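Local coordinates for septation protein imp2 (Schizosaccharomyces pombe, PDB 5C1F), which binds membrane phospholipids through its F-BAR domain, links them to the cytoskeleton, is required for normal septation and takes part in disassembly of the medial ring, at residues L261-I264 with D265-T269; E73-Q76 with V77-A80; E81-N84 with M85-S88. All coordinates share one frame; numbering follows the deposited sequence.

Interaction 1 of 3, residues L261-I264 with D265-T269; sequences LEFI and DAKST
One face of the Phe-263 ring is overlain by the side chain of Lys-267, one helical turn further on. The aliphatic CG of Lys-267 stands 3.7 Å from the ring centroid, only 18° off the normal and slightly toward the rim, a CH-pi contact over the face in which the two side chains cross at about a right angle. Phe-263 has CG anti to its own N (chi1 177°), which swings the ring forward along the helix, while chi1 of Lys-267 (-57°) sets CG over the ring and the bend at chi2 then carries the chain beyond it. Arg-26 of the second subunit also packs on Phe-263. With an alanine at Phe-263, CG of Lys-267 would probably lose the face it rests on, leaving the chain freer to turn. The pair sits in the last turn of helix 256-267, the short helix that follows the long bundle helices of the F-BAR domain. Lys-267 N bonds Phe-263 O at 2.9 Å, whereas Ser-268 N, at the first residue to leave helical geometry, makes only a weak bond to Ile-264 O. A turn back, Leu-261 and Asp-265 run side by side, with CD2 of Leu-261 3.4 Å from OD2 of Asp-265, and Asp-265 N bonds Leu-261 O at 3.1 Å. Two polar ends reach across the dimer: Asp-265 OD1 forms a salt bridge with Lys-6 of the second subunit, and Ser-268 OG bonds the backbone O of Tyr-11 of that subunit.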
ATOM      1  N   LEU A 261      31.679  -5.370  21.409  1.00 31.74           N
ATOM      2  CA  LEU A 261      32.546  -6.433  21.901  1.00 28.60           C
ATOM      3  C   LEU A 261      32.849  -7.452  20.802  1.00 26.30           C
ATOM      4  O   LEU A 261      34.008  -7.774  20.545  1.00 27.61           O
ATOM      5  CB  LEU A 261      31.897  -7.123  23.108  1.00 32.50           C
ATOM      6  CG  LEU A 261      32.697  -8.124  23.949  1.00 37.96           C
ATOM      7  CD1 LEU A 261      32.188  -8.113  25.382  1.00 36.13           C
ATOM      8  CD2 LEU A 261      32.618  -9.536  23.378  1.00 41.73           C
ATOM      9  N   GLU A 262      31.804  -7.955  20.154  1.00 22.14           N
ATOM     10  CA  GLU A 262      31.976  -8.942  19.093  1.00 23.80           C
ATOM     11  C   GLU A 262      32.681  -8.349  17.877  1.00 22.68           C
ATOM     12  O   GLU A 262      33.417  -9.043  17.170  1.00 22.72           O
ATOM     13  CB  GLU A 262      30.625  -9.520  18.680  1.00 24.66           C
ATOM     14  CG  GLU A 262      29.917 -10.285  19.782  1.00 29.09           C
ATOM     15  CD  GLU A 262      28.619 -10.899  19.306  1.00 36.86           C
ATOM     16  OE1 GLU A 262      28.286 -10.727  18.113  1.00 37.33           O
ATOM     17  OE2 GLU A 262      27.933 -11.551  20.121  1.00 35.87           O
ATOM     18  N   PHE A 263      32.444  -7.065  17.630  1.00 21.03           N
ATOM     19  CA  PHE A 263      33.126  -6.365  16.553  1.00 28.18           C
ATOM     20  C   PHE A 263      34.624  -6.357  16.824  1.00 32.65           C
ATOM     21  O   PHE A 263      35.427  -6.642  15.935  1.00 37.18           O
ATOM     22  CB  PHE A 263      32.593  -4.937  16.414  1.00 30.83           C
ATOM     23  CG  PHE A 263      33.298  -4.120  15.365  1.00 34.24           C
ATOM     24  CD1 PHE A 263      32.902  -4.181  14.039  1.00 37.62           C
ATOM     25  CD2 PHE A 263      34.347  -3.281  15.708  1.00 31.41           C
ATOM     26  CE1 PHE A 263      33.543  -3.428  13.074  1.00 36.64           C
ATOM     27  CE2 PHE A 263      34.993  -2.526  14.745  1.00 35.62           C
ATOM     28  CZ  PHE A 263      34.590  -2.600  13.428  1.00 38.30           C
ATOM     29  N   ILE A 264      34.988  -6.041  18.063  1.00 30.07           N
ATOM     30  CA  ILE A 264      36.387  -6.002  18.467  1.00 33.17           C
ATOM     31  C   ILE A 264      37.056  -7.360  18.254  1.00 32.05           C
ATOM     32  O   ILE A 264      38.137  -7.433  17.674  1.00 38.29           O
ATOM     33  CB  ILE A 264      36.529  -5.563  19.944  1.00 22.60           C
ATOM     34  CG1 ILE A 264      36.160  -4.084  20.084  1.00 38.10           C
ATOM     35  CG2 ILE A 264      37.943  -5.791  20.443  1.00 25.64           C
ATOM     36  CD1 ILE A 264      36.181  -3.569  21.508  1.00 22.43           C
ATOM     37  N   ASP A 265      36.398  -8.430  18.690  1.00 32.61           N
ATOM     38  CA  ASP A 265      36.953  -9.778  18.562  1.00 35.60           C
ATOM     39  C   ASP A 265      37.179 -10.196  17.111  1.00 36.73           C
ATOM     40  O   ASP A 265      38.101 -10.956  16.817  1.00 43.55           O
ATOM     41  CB  ASP A 265      36.040 -10.794  19.251  1.00 36.10           C
ATOM     42  CG  ASP A 265      36.094 -10.697  20.763  1.00 41.22           C
ATOM     43  OD1 ASP A 265      37.184 -10.403  21.299  1.00 46.58           O
ATOM     44  OD2 ASP A 265      35.052 -10.915  21.414  1.00 41.42           O
ATOM     45  N   ALA A 266      36.341  -9.693  16.210  1.00 33.59           N
ATOM     46  CA  ALA A 266      36.384 -10.103  14.808  1.00 33.25           C
ATOM     47  C   ALA A 266      37.261  -9.195  13.950  1.00 39.64           C
ATOM     48  O   ALA A 266      37.741  -9.605  12.894  1.00 44.77           O
ATOM     49  CB  ALA A 266      34.971 -10.154  14.236  1.00 23.74           C
ATOM     50  N   LYS A 267      37.472  -7.964  14.402  1.00 39.42           N
ATOM     51  CA  LYS A 267      38.182  -6.982  13.591  1.00 36.38           C
ATOM     52  C   LYS A 267      39.525  -6.572  14.191  1.00 36.67           C
ATOM     53  O   LYS A 267      40.256  -5.779  13.596  1.00 37.32           O
ATOM     54  CB  LYS A 267      37.308  -5.744  13.386  1.00 35.08           C
ATOM     55  CG  LYS A 267      35.954  -6.037  12.752  1.00 37.77           C
ATOM     56  CD  LYS A 267      36.106  -6.623  11.357  1.00 37.97           C
ATOM     57  CE  LYS A 267      34.760  -6.737  10.659  1.00 39.24           C
ATOM     58  NZ  LYS A 267      34.901  -7.262   9.272  1.00 41.13           N
ATOM     59  N   SER A 268      39.841  -7.116  15.364  1.00 34.70           N
ATOM     60  CA  SER A 268      41.086  -6.789  16.058  1.00 35.42           C
ATOM     61  C   SER A 268      42.302  -7.056  15.181  1.00 35.85           C
ATOM     62  O   SER A 268      42.330  -8.027  14.426  1.00 33.97           O
ATOM     63  CB  SER A 268      41.204  -7.584  17.359  1.00 36.04           C
ATOM     64  OG  SER A 268      42.338  -7.173  18.101  1.00 39.54           O
ATOM     65  N   THR A 269      43.301  -6.185  15.283  1.00 35.03           N
ATOM     66  CA  THR A 269      44.513  -6.312  14.483  1.00 32.80           C
ATOM     67  C   THR A 269      45.723  -6.648  15.349  1.00 34.37           C
ATOM     68  O   THR A 269      46.813  -6.904  14.835  1.00 38.26           O
ATOM     69  CB  THR A 269      44.808  -5.022  13.705  1.00 33.21           C
ATOM     70  OG1 THR A 269      44.924  -3.932  14.625  1.00 32.97           O
ATOM     71  CG2 THR A 269      43.691  -4.726  12.722  1.00 34.01           C
TER

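Interaction 2 of 3, residues E73-Q76 with V77-A80; sequences ESVQ and VMKA
The opening turns of helix 69-155, one of the long helices of the F-BAR bundle, are held here by an unbroken ladder of i to i+4 backbone bonds. Val-77 N reaches Glu-73 O at 2.7 Å with an N-H...O angle of 165°, and Ala-80 N closes the run on Gln-76 O at 2.8 Å. Val-77 lays its CG2 branch 3.3 Å from Glu-73 O: with CG1 anti to N (chi1 165°), CG2 falls beside the backbone N and so over the preceding turn. On the buried side Val-75 and Met-78 meet loosely, CG1 of the valine 4.5 Å from CE of the methionine. This side of the helix faces the dimer partner, where Val-75 packs on Leu-37 and Met-78 on Tyr-41, both of the second subunit; within the chain Met-78 also touches Ile-247 of helix 162-252. Ser-74 OG, buried, is hydrogen-bonded to Asn-250 OD1 and to Cys-70 O, close to the Cys-70 to Cys-254 disulfide, and Lys-79 NZ bonds Ser-59 O.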
ATOM      1  N   GLU A  73      21.606  -8.568  12.037  1.00 22.81           N
ATOM      2  CA  GLU A  73      20.437  -9.430  12.171  1.00 27.74           C
ATOM      3  C   GLU A  73      19.152  -8.617  12.127  1.00 27.51           C
ATOM      4  O   GLU A  73      18.171  -9.022  11.506  1.00 30.02           O
ATOM      5  CB  GLU A  73      20.504 -10.238  13.468  1.00 30.19           C
ATOM      6  CG  GLU A  73      21.587 -11.308  13.465  1.00 43.63           C
ATOM      7  CD  GLU A  73      21.656 -12.089  14.767  1.00 53.70           C
ATOM      8  OE1 GLU A  73      21.002 -11.676  15.751  1.00 57.62           O
ATOM      9  OE2 GLU A  73      22.365 -13.118  14.805  1.00 52.12           O
ATOM     10  N   SER A  74      19.167  -7.464  12.787  1.00 24.24           N
ATOM     11  CA  SER A  74      18.006  -6.585  12.818  1.00 23.76           C
ATOM     12  C   SER A  74      17.619  -6.110  11.422  1.00 25.43           C
ATOM     13  O   SER A  74      16.439  -6.042  11.088  1.00 20.81           O
ATOM     14  CB  SER A  74      18.271  -5.384  13.725  1.00 28.81           C
ATOM     15  OG  SER A  74      18.404  -5.797  15.074  1.00 32.58           O
ATOM     16  N   VAL A  75      18.616  -5.785  10.605  1.00 18.23           N
ATOM     17  CA  VAL A  75      18.350  -5.382   9.231  1.00 17.97           C
ATOM     18  C   VAL A  75      17.747  -6.556   8.460  1.00 27.28           C
ATOM     19  O   VAL A  75      16.846  -6.385   7.637  1.00 27.43           O
ATOM     20  CB  VAL A  75      19.628  -4.884   8.529  1.00 18.76           C
ATOM     21  CG1 VAL A  75      19.335  -4.508   7.091  1.00 18.18           C
ATOM     22  CG2 VAL A  75      20.215  -3.695   9.281  1.00 20.17           C
ATOM     23  N   GLN A  76      18.233  -7.757   8.747  1.00 21.60           N
ATOM     24  CA  GLN A  76      17.702  -8.945   8.094  1.00 26.46           C
ATOM     25  C   GLN A  76      16.275  -9.229   8.549  1.00 25.17           C
ATOM     26  O   GLN A  76      15.405  -9.532   7.732  1.00 24.24           O
ATOM     27  CB  GLN A  76      18.603 -10.147   8.359  1.00 19.70           C
ATOM     28  CG  GLN A  76      19.919 -10.064   7.620  1.00 29.59           C
ATOM     29  CD  GLN A  76      20.803 -11.270   7.855  1.00 33.82           C
ATOM     30  OE1 GLN A  76      20.545 -12.085   8.741  1.00 38.53           O
ATOM     31  NE2 GLN A  76      21.856 -11.390   7.056  1.00 30.76           N
ATOM     32  N   VAL A  77      16.040  -9.125   9.852  1.00 18.75           N
ATOM     33  CA  VAL A  77      14.704  -9.292  10.410  1.00 18.72           C
ATOM     34  C   VAL A  77      13.755  -8.242   9.840  1.00 28.53           C
ATOM     35  O   VAL A  77      12.618  -8.546   9.476  1.00 25.46           O
ATOM     36  CB  VAL A  77      14.726  -9.204  11.949  1.00 19.09           C
ATOM     37  CG1 VAL A  77      13.324  -9.012  12.504  1.00 19.08           C
ATOM     38  CG2 VAL A  77      15.371 -10.455  12.538  1.00 19.97           C
ATOM     39  N   MET A  78      14.239  -7.010   9.742  1.00 17.69           N
ATOM     40  CA  MET A  78      13.445  -5.919   9.190  1.00 22.25           C
ATOM     41  C   MET A  78      13.070  -6.189   7.735  1.00 22.89           C
ATOM     42  O   MET A  78      11.933  -5.955   7.322  1.00 23.28           O
ATOM     43  CB  MET A  78      14.207  -4.599   9.311  1.00 22.53           C
ATOM     44  CG  MET A  78      13.397  -3.364   8.961  1.00 35.33           C
ATOM     45  SD  MET A  78      13.577  -2.894   7.238  1.00 35.79           S
ATOM     46  CE  MET A  78      15.322  -2.486   7.190  1.00 28.77           C
ATOM     47  N   LYS A  79      14.025  -6.703   6.966  1.00 17.40           N
ATOM     48  CA  LYS A  79      13.791  -6.998   5.557  1.00 17.56           C
ATOM     49  C   LYS A  79      12.850  -8.185   5.400  1.00 17.78           C
ATOM     50  O   LYS A  79      12.010  -8.206   4.505  1.00 27.58           O
ATOM     51  CB  LYS A  79      15.112  -7.271   4.840  1.00 27.71           C
ATOM     52  CG  LYS A  79      15.075  -6.961   3.358  1.00 38.99           C
ATOM     53  CD  LYS A  79      16.479  -6.815   2.786  1.00 43.90           C
ATOM     54  CE  LYS A  79      17.285  -8.084   3.000  1.00 45.06           C
ATOM     55  NZ  LYS A  79      16.641  -9.214   2.268  1.00 49.41           N
ATOM     56  N   ALA A  80      12.994  -9.170   6.277  1.00 18.12           N
ATOM     57  CA  ALA A  80      12.099 -10.318   6.281  1.00 20.15           C
ATOM     58  C   ALA A  80      10.682  -9.913   6.676  1.00 24.14           C
ATOM     59  O   ALA A  80       9.710 -10.483   6.183  1.00 18.30           O
ATOM     60  CB  ALA A  80      12.620 -11.393   7.222  1.00 19.20           C
TER

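Interaction 3 of 3, residues E81-N84 with M85-S88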
ATOM      1  N   GLU A  81      10.560  -8.929   7.562  1.00 17.69           N
ATOM      2  CA  GLU A  81       9.242  -8.520   8.029  1.00 17.47           C
ATOM      3  C   GLU A  81       8.567  -7.571   7.046  1.00 22.05           C
ATOM      4  O   GLU A  81       7.338  -7.529   6.963  1.00 20.16           O
ATOM      5  CB  GLU A  81       9.324  -7.887   9.423  1.00 17.49           C
ATOM      6  CG  GLU A  81       9.623  -8.885  10.547  1.00 18.19           C
ATOM      7  CD  GLU A  81       8.574  -9.992  10.680  1.00 25.46           C
ATOM      8  OE1 GLU A  81       7.480  -9.878  10.084  1.00 22.37           O
ATOM      9  OE2 GLU A  81       8.844 -10.986  11.390  1.00 27.51           O
ATOM     10  N   VAL A  82       9.368  -6.814   6.299  1.00 20.67           N
ATOM     11  CA  VAL A  82       8.836  -6.015   5.201  1.00 16.61           C
ATOM     12  C   VAL A  82       8.314  -6.965   4.120  1.00 33.33           C
ATOM     13  O   VAL A  82       7.295  -6.695   3.476  1.00 16.80           O
ATOM     14  CB  VAL A  82       9.903  -5.053   4.628  1.00 16.63           C
ATOM     15  CG1 VAL A  82       9.499  -4.531   3.256  1.00 16.76           C
ATOM     16  CG2 VAL A  82      10.146  -3.900   5.592  1.00 16.46           C
ATOM     17  N   ASP A  83       9.001  -8.094   3.951  1.00 17.35           N
ATOM     18  CA  ASP A  83       8.564  -9.133   3.025  1.00 17.87           C
ATOM     19  C   ASP A  83       7.250  -9.752   3.497  1.00 24.88           C
ATOM     20  O   ASP A  83       6.358 -10.016   2.691  1.00 23.13           O
ATOM     21  CB  ASP A  83       9.640 -10.211   2.880  1.00 29.43           C
ATOM     22  CG  ASP A  83       9.422 -11.100   1.665  1.00 33.46           C
ATOM     23  OD1 ASP A  83       8.689 -10.690   0.740  1.00 34.17           O
ATOM     24  OD2 ASP A  83       9.999 -12.207   1.632  1.00 34.30           O
ATOM     25  N   ASN A  84       7.129  -9.977   4.804  1.00 18.89           N
ATOM     26  CA  ASN A  84       5.891 -10.508   5.368  1.00 19.41           C
ATOM     27  C   ASN A  84       4.730  -9.543   5.163  1.00 19.28           C
ATOM     28  O   ASN A  84       3.590  -9.953   4.956  1.00 18.47           O
ATOM     29  CB  ASN A  84       6.058 -10.817   6.855  1.00 18.26           C
ATOM     30  CG  ASN A  84       6.795 -12.114   7.097  1.00 29.83           C
ATOM     31  OD1 ASN A  84       6.779 -13.015   6.254  1.00 28.48           O
ATOM     32  ND2 ASN A  84       7.446 -12.221   8.251  1.00 25.75           N
ATOM     33  N   MET A  85       5.029  -8.253   5.218  1.00 22.50           N
ATOM     34  CA  MET A  85       4.016  -7.246   4.965  1.00 22.87           C
ATOM     35  C   MET A  85       3.600  -7.272   3.494  1.00 22.50           C
ATOM     36  O   MET A  85       2.421  -7.133   3.176  1.00 22.77           O
ATOM     37  CB  MET A  85       4.524  -5.864   5.373  1.00 16.33           C
ATOM     38  CG  MET A  85       4.586  -5.672   6.885  1.00 27.20           C
ATOM     39  SD  MET A  85       5.067  -4.007   7.387  1.00 23.46           S
ATOM     40  CE  MET A  85       6.691  -4.311   8.070  1.00 16.42           C
ATOM     41  N   ALA A  86       4.568  -7.477   2.606  1.00 17.52           N
ATOM     42  CA  ALA A  86       4.290  -7.607   1.178  1.00 17.27           C
ATOM     43  C   ALA A  86       3.372  -8.795   0.893  1.00 17.69           C
ATOM     44  O   ALA A  86       2.381  -8.660   0.177  1.00 25.77           O
ATOM     45  CB  ALA A  86       5.590  -7.745   0.390  1.00 17.71           C
ATOM     46  N   LYS A  87       3.713  -9.953   1.455  1.00 18.07           N
ATOM     47  CA  LYS A  87       2.920 -11.171   1.291  1.00 21.48           C
ATOM     48  C   LYS A  87       1.479 -10.968   1.737  1.00 29.75           C
ATOM     49  O   LYS A  87       0.541 -11.435   1.088  1.00 28.15           O
ATOM     50  CB  LYS A  87       3.527 -12.329   2.086  1.00 19.25           C
ATOM     51  CG  LYS A  87       4.956 -12.675   1.732  1.00 24.89           C
ATOM     52  CD  LYS A  87       5.525 -13.671   2.735  1.00 27.63           C
ATOM     53  CE  LYS A  87       7.016 -13.882   2.540  1.00 29.92           C
ATOM     54  NZ  LYS A  87       7.582 -14.805   3.564  1.00 38.07           N
ATOM     55  N   SER A  88       1.318 -10.284   2.866  1.00 17.89           N
ATOM     56  CA  SER A  88      -0.000  -9.999   3.408  1.00 17.74           C
ATOM     57  C   SER A  88      -0.779  -9.105   2.451  1.00 33.24           C
ATOM     58  O   SER A  88      -1.912  -9.415   2.084  1.00 17.64           O
ATOM     59  CB  SER A  88       0.115  -9.343   4.786  1.00 22.66           C
ATOM     60  OG  SER A  88      -1.150  -8.912   5.264  1.00 20.17           O
TER
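Lys-87 lays its extended chain across the carboxylate of Asp-83, its CE 3.5 Å from Asp-83 OD2, while NZ stays 4.0 Å from that oxygen, too far for a salt bridge. The stronger partner of the aspartate is Arg-60, which forms a salt bridge with OD1. The ammonium group turns instead to Asn-84, whose side chain lies alongside pointing the same way; NZ makes a weak hydrogen bond of 3.3 Å to Asn-84 OD1. At the other end of that amide, ND2 gives an almost straight bond (175°, 3.0 Å) to Glu-81 OE1, which lies in the amide plane although ND2 comes from above the carboxylate plane. The two bonds, one of them weak, are consistent with a single flip of the amide, and Glu-81 OE2 is taken by a salt bridge to Arg-246 of helix 162-252. These turns belong to helix 69-155 inside the F-BAR bundle, whose buried side here mixes apolar Val-82 and Met-85 with the paired carboxylate of Glu-81. With CG beside the backbone N (chi1 -73°), Met-85 doubles back along the previous turn, bringing CE to 3.5 Å from Glu-81 O and 4.3 Å from Val-82 CG2. Met-55 of helix 18-59 lies against both Val-82 and Met-85, and the second subunit adds Phe-229 on Val-82 and Ile-233 on Met-85.

Interactions 2 and 3 adjoin on helix 69-155, with centres about 12 Å apart; each packs mainly apolar side chains on the second subunit and meets helix 162-252 with mixed apolar and polar ones. Interaction 3, with more buried residues, packs on helix 18-59 with Val-82, Asp-83 and Met-85, where interaction 2 meets it through one lysine bond. Between its own segments interaction 2 has backbone bonds and a loose valine-methionine contact, whereas interaction 3 adds a side-chain hydrogen bond. Interaction 1 lies on another helix, 256-267, its centre about 22 Å from that of interaction 2, and is more exposed. It alone has an aromatic face contact, and polar bonds link it to the second subunit.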